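Local coordinates for invasion-associated protein B (Bartonella henselae, PDB 3DTD) that is of unknown molecular function but probably takes part in the invasion of host cells by this bacterium, at residues V59-S63 with N75-P79; D69-S73 with I115-K119; V122-R126 with F155-N160. The contacts are given in a common frame with arbitrary orientation. Numbering follows the deposited sequence.

Contact 1 of 3, residues V59-S63 with N75-P79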
loop_
_atom_site.group_PDB
_atom_site.type_symbol
_atom_site.label_atom_id
_atom_site.label_comp_id
_atom_site.label_asym_id
_atom_site.label_seq_id
_atom_site.Cartn_x
_atom_site.Cartn_y
_atom_site.Cartn_z
ATOM N N VAL C 59 20.747 -8.065 -19.201
ATOM C CA VAL C 59 21.892 -8.920 -18.888
ATOM C C VAL C 59 23.184 -8.302 -19.438
ATOM O O VAL C 59 24.219 -8.286 -18.765
ATOM C CB VAL C 59 21.680 -10.356 -19.446
ATOM C CG1 VAL C 59 22.834 -11.277 -19.087
ATOM C CG2 VAL C 59 20.374 -10.939 -18.934
ATOM N N VAL C 60 23.103 -7.779 -20.656
ATOM C CA VAL C 60 24.238 -7.139 -21.311
ATOM C C VAL C 60 23.790 -5.854 -22.033
ATOM O O VAL C 60 22.689 -5.794 -22.567
ATOM C CB VAL C 60 25.043 -8.163 -22.205
ATOM C CG1 VAL C 60 24.137 -8.906 -23.151
ATOM C CG2 VAL C 60 26.173 -7.510 -22.968
ATOM N N ALA C 61 24.628 -4.819 -21.983
ATOM C CA ALA C 61 24.350 -3.534 -22.619
ATOM C C ALA C 61 25.608 -2.984 -23.295
ATOM O O ALA C 61 26.726 -3.290 -22.890
ATOM C CB ALA C 61 23.805 -2.533 -21.600
ATOM N N MET C 62 25.417 -2.185 -24.338
ATOM C CA MET C 62 26.525 -1.574 -25.057
ATOM C C MET C 62 26.174 -0.138 -25.407
ATOM O O MET C 62 25.100 0.117 -25.932
ATOM C CB MET C 62 26.867 -2.380 -26.318
ATOM C CG MET C 62 27.955 -1.751 -27.196
ATOM S SD MET C 62 28.711 -2.865 -28.393
ATOM C CE MET C 62 29.739 -3.816 -27.288
ATOM N N SER C 63 27.076 0.789 -25.097
ATOM C CA SER C 63 26.904 2.200 -25.438
ATOM C C SER C 63 28.172 2.714 -26.108
ATOM O O SER C 63 29.277 2.452 -25.634
ATOM C CB SER C 63 26.572 3.027 -24.193
ATOM O OG SER C 63 25.992 4.273 -24.547
ATOM N N ASN C 75 31.384 1.774 -23.767
ATOM C CA ASN C 75 31.310 0.804 -22.679
ATOM C C ASN C 75 30.376 -0.365 -22.930
ATOM O O ASN C 75 29.286 -0.208 -23.483
ATOM C CB ASN C 75 30.922 1.496 -21.366
ATOM C CG ASN C 75 32.027 2.388 -20.828
ATOM O OD1 ASN C 75 33.138 1.929 -20.552
ATOM N ND2 ASN C 75 31.726 3.671 -20.677
ATOM N N LEU C 76 30.822 -1.535 -22.497
ATOM C CA LEU C 76 30.017 -2.734 -22.478
ATOM C C LEU C 76 29.671 -3.050 -21.023
ATOM O O LEU C 76 30.546 -3.045 -20.162
ATOM C CB LEU C 76 30.801 -3.882 -23.121
ATOM C CG LEU C 76 30.260 -5.311 -23.134
ATOM C CD1 LEU C 76 29.091 -5.448 -24.084
ATOM C CD2 LEU C 76 31.373 -6.265 -23.524
ATOM N N THR C 77 28.393 -3.297 -20.751
ATOM C CA THR C 77 27.948 -3.700 -19.421
ATOM C C THR C 77 27.678 -5.201 -19.431
ATOM O O THR C 77 26.891 -5.682 -20.237
ATOM C CB THR C 77 26.687 -2.929 -18.973
ATOM O OG1 THR C 77 26.905 -1.520 -19.116
ATOM C CG2 THR C 77 26.352 -3.234 -17.518
ATOM N N VAL C 78 28.359 -5.931 -18.549
ATOM C CA VAL C 78 28.235 -7.392 -18.449
ATOM C C VAL C 78 27.649 -7.762 -17.071
ATOM O O VAL C 78 27.600 -6.904 -16.186
ATOM C CB VAL C 78 29.603 -8.124 -18.740
ATOM C CG1 VAL C 78 30.098 -7.833 -20.160
ATOM C CG2 VAL C 78 30.666 -7.776 -17.712
ATOM N N PRO C 79 27.174 -9.017 -16.890
ATOM C CA PRO C 79 26.605 -9.411 -15.590
ATOM C C PRO C 79 27.571 -9.405 -14.401
ATOM O O PRO C 79 28.785 -9.349 -14.574
ATOM C CB PRO C 79 26.125 -10.852 -15.832
ATOM C CG PRO C 79 26.036 -11.003 -17.285
ATOM C CD PRO C 79 27.083 -10.120 -17.865
#
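The apolar centre of this antiparallel strand pair gathers round L76. Its CD1 atom lies 3.7 Å from CG2 of V60 and, likewise, 3.7 Å from CE of M62, so the leucine tip fills the space between the two side chains on the facing strand. A second apolar touch closes the pair where strand 72-78 gives way to P79: CG1 of V59 rests 3.7 Å from CG of the proline ring. On the other face of the sheet the cross-strand partners are smaller, with the methyl CB of A61 3.9 Å from CB of T77. From A61 to S63 the backbone pairing is regular. A61 and T77 form a hydrogen-bonded pair (A61 N to T77 O 3.0 Å, T77 N to A61 O 2.7 Å), M62 and L76 a non-hydrogen-bonded one. At the polar edge S63 and N75 close a second ring, with S63 N to N75 O and N75 N to S63 O both 2.9 Å. CA-H...O contacts supplement these bonds, the shortest from V60 CA to T77 O at 3.2 Å. With their axes 173° apart in direction, the strands are the two arms of a beta hairpin, 58-66 and 72-78. Strand 42-52 flanks the first arm, where V59 and V60 both face E51 in a classic beta bulge, and strand 110-117 flanks the second. The face bearing V60, M62 and L76 is covered by L131 and L133 of strand 130-136, which belongs to the other sheet, while L25 of a second subunit packs on V59 and V60.

Contact 2 of 3, residues D69-S73 with I115-K119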
loop_
_atom_site.group_PDB
_atom_site.type_symbol
_atom_site.label_atom_id
_atom_site.label_comp_id
_atom_site.label_asym_id
_atom_site.label_seq_id
_atom_site.Cartn_x
_atom_site.Cartn_y
_atom_site.Cartn_z
ATOM N N ASP C 69 38.279 11.927 -34.266
ATOM C CA ASP C 69 39.270 11.358 -35.182
ATOM C C ASP C 69 38.787 10.103 -35.924
ATOM O O ASP C 69 39.560 9.459 -36.638
ATOM C CB ASP C 69 40.590 11.084 -34.444
ATOM C CG ASP C 69 40.432 10.104 -33.289
ATOM O OD1 ASP C 69 39.646 10.384 -32.358
ATOM O OD2 ASP C 69 41.116 9.058 -33.310
ATOM N N GLY C 70 37.510 9.766 -35.758
ATOM C CA GLY C 70 36.894 8.654 -36.486
ATOM C C GLY C 70 36.879 7.312 -35.771
ATOM O O GLY C 70 36.393 6.319 -36.320
ATOM N N VAL C 71 37.407 7.281 -34.549
ATOM C CA VAL C 71 37.439 6.055 -33.744
ATOM C C VAL C 71 36.130 5.875 -32.944
ATOM O O VAL C 71 35.548 6.842 -32.443
ATOM C CB VAL C 71 38.743 5.976 -32.858
ATOM C CG1 VAL C 71 38.802 7.094 -31.821
ATOM C CG2 VAL C 71 38.905 4.614 -32.191
ATOM N N VAL C 72 35.659 4.633 -32.865
ATOM C CA VAL C 72 34.447 4.296 -32.128
ATOM C C VAL C 72 34.811 3.698 -30.758
ATOM O O VAL C 72 35.513 2.693 -30.683
ATOM C CB VAL C 72 33.552 3.338 -32.965
ATOM C CG1 VAL C 72 32.435 2.750 -32.137
ATOM C CG2 VAL C 72 32.984 4.064 -34.181
ATOM N N SER C 73 34.350 4.331 -29.679
ATOM C CA SER C 73 34.645 3.865 -28.321
ATOM C C SER C 73 33.431 3.951 -27.392
ATOM O O SER C 73 32.457 4.633 -27.693
ATOM C CB SER C 73 35.830 4.641 -27.723
ATOM O OG SER C 73 35.453 5.954 -27.338
ATOM N N ILE C 115 35.611 -0.319 -24.222
ATOM C CA ILE C 115 35.878 -0.857 -25.550
ATOM C C ILE C 115 36.308 0.253 -26.500
ATOM O O ILE C 115 35.760 1.350 -26.470
ATOM C CB ILE C 115 34.651 -1.609 -26.124
ATOM C CG1 ILE C 115 33.351 -0.933 -25.670
ATOM C CG2 ILE C 115 34.673 -3.059 -25.666
ATOM C CD1 ILE C 115 32.150 -1.175 -26.540
ATOM N N VAL C 116 37.324 -0.037 -27.310
ATOM C CA VAL C 116 37.781 0.854 -28.372
ATOM C C VAL C 116 37.873 0.028 -29.658
ATOM O O VAL C 116 38.537 -1.009 -29.688
ATOM C CB VAL C 116 39.156 1.506 -28.040
ATOM C CG1 VAL C 116 39.700 2.277 -29.232
ATOM C CG2 VAL C 116 39.049 2.433 -26.834
ATOM N N PHE C 117 37.192 0.483 -30.706
ATOM C CA PHE C 117 37.193 -0.208 -31.996
ATOM C C PHE C 117 37.981 0.572 -33.045
ATOM O O PHE C 117 37.681 1.739 -33.306
ATOM C CB PHE C 117 35.762 -0.417 -32.495
ATOM C CG PHE C 117 34.872 -1.159 -31.534
ATOM C CD1 PHE C 117 33.689 -0.588 -31.084
ATOM C CD2 PHE C 117 35.207 -2.428 -31.089
ATOM C CE1 PHE C 117 32.857 -1.273 -30.205
ATOM C CE2 PHE C 117 34.384 -3.120 -30.212
ATOM C CZ PHE C 117 33.208 -2.542 -29.770
ATOM N N ASP C 118 38.980 -0.073 -33.649
ATOM C CA ASP C 118 39.698 0.518 -34.784
ATOM C C ASP C 118 38.887 0.428 -36.083
ATOM O O ASP C 118 37.846 -0.234 -36.114
ATOM C CB ASP C 118 41.112 -0.076 -34.946
ATOM C CG ASP C 118 41.125 -1.600 -35.061
ATOM O OD1 ASP C 118 40.363 -2.184 -35.858
ATOM O OD2 ASP C 118 41.942 -2.226 -34.358
ATOM N N LYS C 119 39.381 1.078 -37.141
ATOM C CA LYS C 119 38.707 1.143 -38.451
ATOM C C LYS C 119 38.320 -0.228 -39.008
ATOM O O LYS C 119 37.240 -0.385 -39.582
ATOM C CB LYS C 119 39.580 1.873 -39.482
ATOM C CG LYS C 119 40.197 3.192 -39.017
ATOM C CD LYS C 119 39.225 4.362 -39.111
ATOM C CE LYS C 119 39.889 5.656 -38.658
ATOM N NZ LYS C 119 38.950 6.815 -38.671
#
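The F117 ring is met at its edge by V72, whose CG1 lies 3.7 Å from CD1 of the phenylalanine, on the buried face of an antiparallel pair. One strong backbone hydrogen bond holds this pair, from F117 N to V72 O at 2.8 Å. Next to it S73 and V116 form a non-hydrogen-bonded pair with CA atoms 4.3 Å apart, and S73 CA makes a CA-H...O contact of 3.3 Å to O of I115. The CA atoms of V72 and F117 are 5.3 Å apart, usual for a hydrogen-bonded pair; only beyond them do the chains part, with the CA atoms of V71 and D118 6.1 Å apart. There V71 leans back across the gap, its CG2 3.9 Å from V116 CG1 and 3.3 Å from F117 O. Farther out, K119 reaches back to the hairpin turn, its NZ donating a weak hydrogen bond to D69 O at 3.4 Å. Here G70, at phi 94° and psi 1°, takes a conformation in which a CB would jam against the preceding carbonyl and also strike K119 NZ. N67 ND2 hydrogen-bonds to V71 O and to S73 OG. Strand 110-117 then passes directly into helix 119-127, where D118 is the N-cap and bonds Y121 N through OD1. V122 of that helix packs on V72 and F117, and strand 58-66 flanks V72 and S73 through V64 and V65.

Contact 3 of 3, residues V122-R126 with F155-N160. With GOL (glycerol), chain P.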
loop_
_atom_site.group_PDB
_atom_site.type_symbol
_atom_site.label_atom_id
_atom_site.label_comp_id
_atom_site.label_asym_id
_atom_site.label_seq_id
_atom_site.Cartn_x
_atom_site.Cartn_y
_atom_site.Cartn_z
ATOM N N VAL C 122 35.479 -1.796 -36.761
ATOM C CA VAL C 122 34.260 -1.066 -37.119
ATOM C C VAL C 122 33.640 -1.629 -38.403
ATOM O O VAL C 122 32.443 -1.898 -38.440
ATOM C CB VAL C 122 34.532 0.465 -37.246
ATOM C CG1 VAL C 122 33.384 1.177 -37.938
ATOM C CG2 VAL C 122 34.784 1.085 -35.877
ATOM N N ALA C 123 34.472 -1.842 -39.424
ATOM C CA ALA C 123 34.050 -2.460 -40.688
ATOM C C ALA C 123 33.480 -3.877 -40.519
ATOM O O ALA C 123 32.544 -4.258 -41.224
ATOM C CB ALA C 123 35.204 -2.459 -41.690
ATOM N N ALA C 124 34.045 -4.639 -39.582
ATOM C CA ALA C 124 33.564 -5.982 -39.257
ATOM C C ALA C 124 32.217 -5.936 -38.548
ATOM O O ALA C 124 31.356 -6.776 -38.803
ATOM C CB ALA C 124 34.589 -6.729 -38.408
ATOM N N LEU C 125 32.053 -4.949 -37.666
ATOM C CA LEU C 125 30.798 -4.687 -36.954
ATOM C C LEU C 125 29.648 -4.340 -37.906
ATOM O O LEU C 125 28.511 -4.757 -37.686
ATOM C CB LEU C 125 30.996 -3.545 -35.946
ATOM C CG LEU C 125 31.145 -3.685 -34.422
ATOM C CD1 LEU C 125 31.304 -5.106 -33.899
ATOM C CD2 LEU C 125 32.270 -2.791 -33.931
ATOM N N ARG C 126 29.959 -3.577 -38.955
ATOM C CA ARG C 126 28.983 -3.187 -39.980
ATOM C C ARG C 126 28.490 -4.372 -40.801
ATOM O O ARG C 126 27.327 -4.412 -41.192
ATOM C CB ARG C 126 29.567 -2.134 -40.926
ATOM C CG ARG C 126 30.138 -0.916 -40.242
ATOM C CD ARG C 126 30.671 0.079 -41.246
ATOM N NE ARG C 126 29.657 1.089 -41.497
ATOM C CZ ARG C 126 29.767 2.366 -41.158
ATOM N NH1 ARG C 126 30.872 2.826 -40.583
ATOM N NH2 ARG C 126 28.768 3.188 -41.416
ATOM N N PHE C 155 23.414 -1.638 -36.783
ATOM C CA PHE C 155 24.668 -1.002 -36.355
ATOM C C PHE C 155 25.191 -0.027 -37.400
ATOM O O PHE C 155 25.537 1.109 -37.074
ATOM C CB PHE C 155 25.748 -2.050 -36.033
ATOM C CG PHE C 155 27.006 -1.476 -35.418
ATOM C CD1 PHE C 155 27.197 -1.517 -34.039
ATOM C CD2 PHE C 155 28.011 -0.918 -36.217
ATOM C CE1 PHE C 155 28.354 -0.991 -33.460
ATOM C CE2 PHE C 155 29.163 -0.383 -35.651
ATOM C CZ PHE C 155 29.337 -0.421 -34.269
ATOM N N SER C 156 25.260 -0.488 -38.647
ATOM C CA SER C 156 25.793 0.303 -39.755
ATOM C C SER C 156 24.978 1.582 -39.974
ATOM O O SER C 156 25.546 2.670 -40.075
ATOM C CB SER C 156 25.862 -0.547 -41.033
ATOM O OG SER C 156 26.934 -0.164 -41.870
ATOM N N ASN C 157 23.653 1.448 -40.003
ATOM C CA ASN C 157 22.759 2.593 -40.196
ATOM C C ASN C 157 22.747 3.585 -39.036
ATOM O O ASN C 157 22.628 4.792 -39.257
ATOM C CB ASN C 157 21.335 2.133 -40.505
ATOM C CG ASN C 157 21.175 1.639 -41.932
ATOM O OD1 ASN C 157 21.899 2.053 -42.840
ATOM N ND2 ASN C 157 20.210 0.754 -42.139
ATOM N N ALA C 158 22.873 3.071 -37.813
ATOM C CA ALA C 158 23.002 3.918 -36.630
ATOM C C ALA C 158 24.346 4.655 -36.601
ATOM O O ALA C 158 24.404 5.820 -36.215
ATOM C CB ALA C 158 22.790 3.116 -35.352
ATOM N N LEU C 159 25.413 3.985 -37.029
ATOM C CA LEU C 159 26.730 4.617 -37.092
ATOM C C LEU C 159 26.805 5.695 -38.176
ATOM O O LEU C 159 27.441 6.725 -37.976
ATOM C CB LEU C 159 27.834 3.574 -37.269
ATOM C CG LEU C 159 29.290 4.035 -37.192
ATOM C CD1 LEU C 159 29.581 4.869 -35.944
ATOM C CD2 LEU C 159 30.185 2.825 -37.243
ATOM N N ASN C 160 26.135 5.454 -39.302
ATOM C CA ASN C 160 25.970 6.451 -40.365
ATOM C C ASN C 160 25.258 7.719 -39.905
ATOM O O ASN C 160 25.609 8.821 -40.328
ATOM C CB ASN C 160 25.206 5.855 -41.551
ATOM C CG ASN C 160 26.029 4.856 -42.334
ATOM O OD1 ASN C 160 27.228 4.729 -42.124
ATOM N ND2 ASN C 160 25.382 4.137 -43.242
HETATM C C1 GOL P . 22.825 -2.131 -40.482
HETATM O O1 GOL P . 21.721 -1.329 -40.835
HETATM C C2 GOL P . 22.651 -3.618 -40.795
HETATM O O2 GOL P . 21.329 -4.062 -40.561
HETATM C C3 GOL P . 23.627 -4.435 -39.951
HETATM O O3 GOL P . 24.784 -3.682 -39.645
#
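This is a helix-helix packing contact at the margin of the beta fold, between helix 119-127, which links a strand of the seven-stranded sheet to one of the four-stranded sheet, and the C-terminal helix 155-168. The local axes approach to 9.7 Å and their directions differ by 125°, so the helices meet obliquely, closest where CA of R126 and CA of S156 stand 4.7 Å apart. Inside, L125 lays its CB over the face of the F155 ring, a CH-pi contact 4.0 Å from the centroid, while V122 CG1 touches L159 CD2 at 3.7 Å. This apolar layer continues into the body of the protein: V122 and L125 rest on F117, and F155 meets W32 edge-to-face and packs with L159 on M47. R126 spans the outer side. Its guanidinium is covered on one face by L159, with CD2 3.4 Å from NH1 of the arginine, and at its edge NE donates a hydrogen bond of 3.0 Å to S156 OG. A glycerol, probably from the crystallisation liquor, lies beside the first turn of helix 155-168; its O3 hydroxyl receives a weak bond from S156 N (3.4 Å) and donates to R126 O at 3.1 Å.

How the contacts relate
Contacts 1 and 2 share strand 72-78 and belong to one sheet: contact 1 pairs it with its hairpin partner, contact 2 with strand 110-117 on its other side. I115 knits them together, its CD1 lying 3.7 Å from CE of M62. Contact 1, nearest the centre of the chain, rests on four backbone hydrogen bonds, whereas contact 2 frays toward the surface into a single strong bond and a weak lysine reach. Contact 3, also away from the centre, relies on side chains alone, an apolar inner layer beneath an arginine. It leans on contact 2, with V122 CG2 3.8 Å from F117 CB, but does not touch contact 1, about 18 Å away between centres.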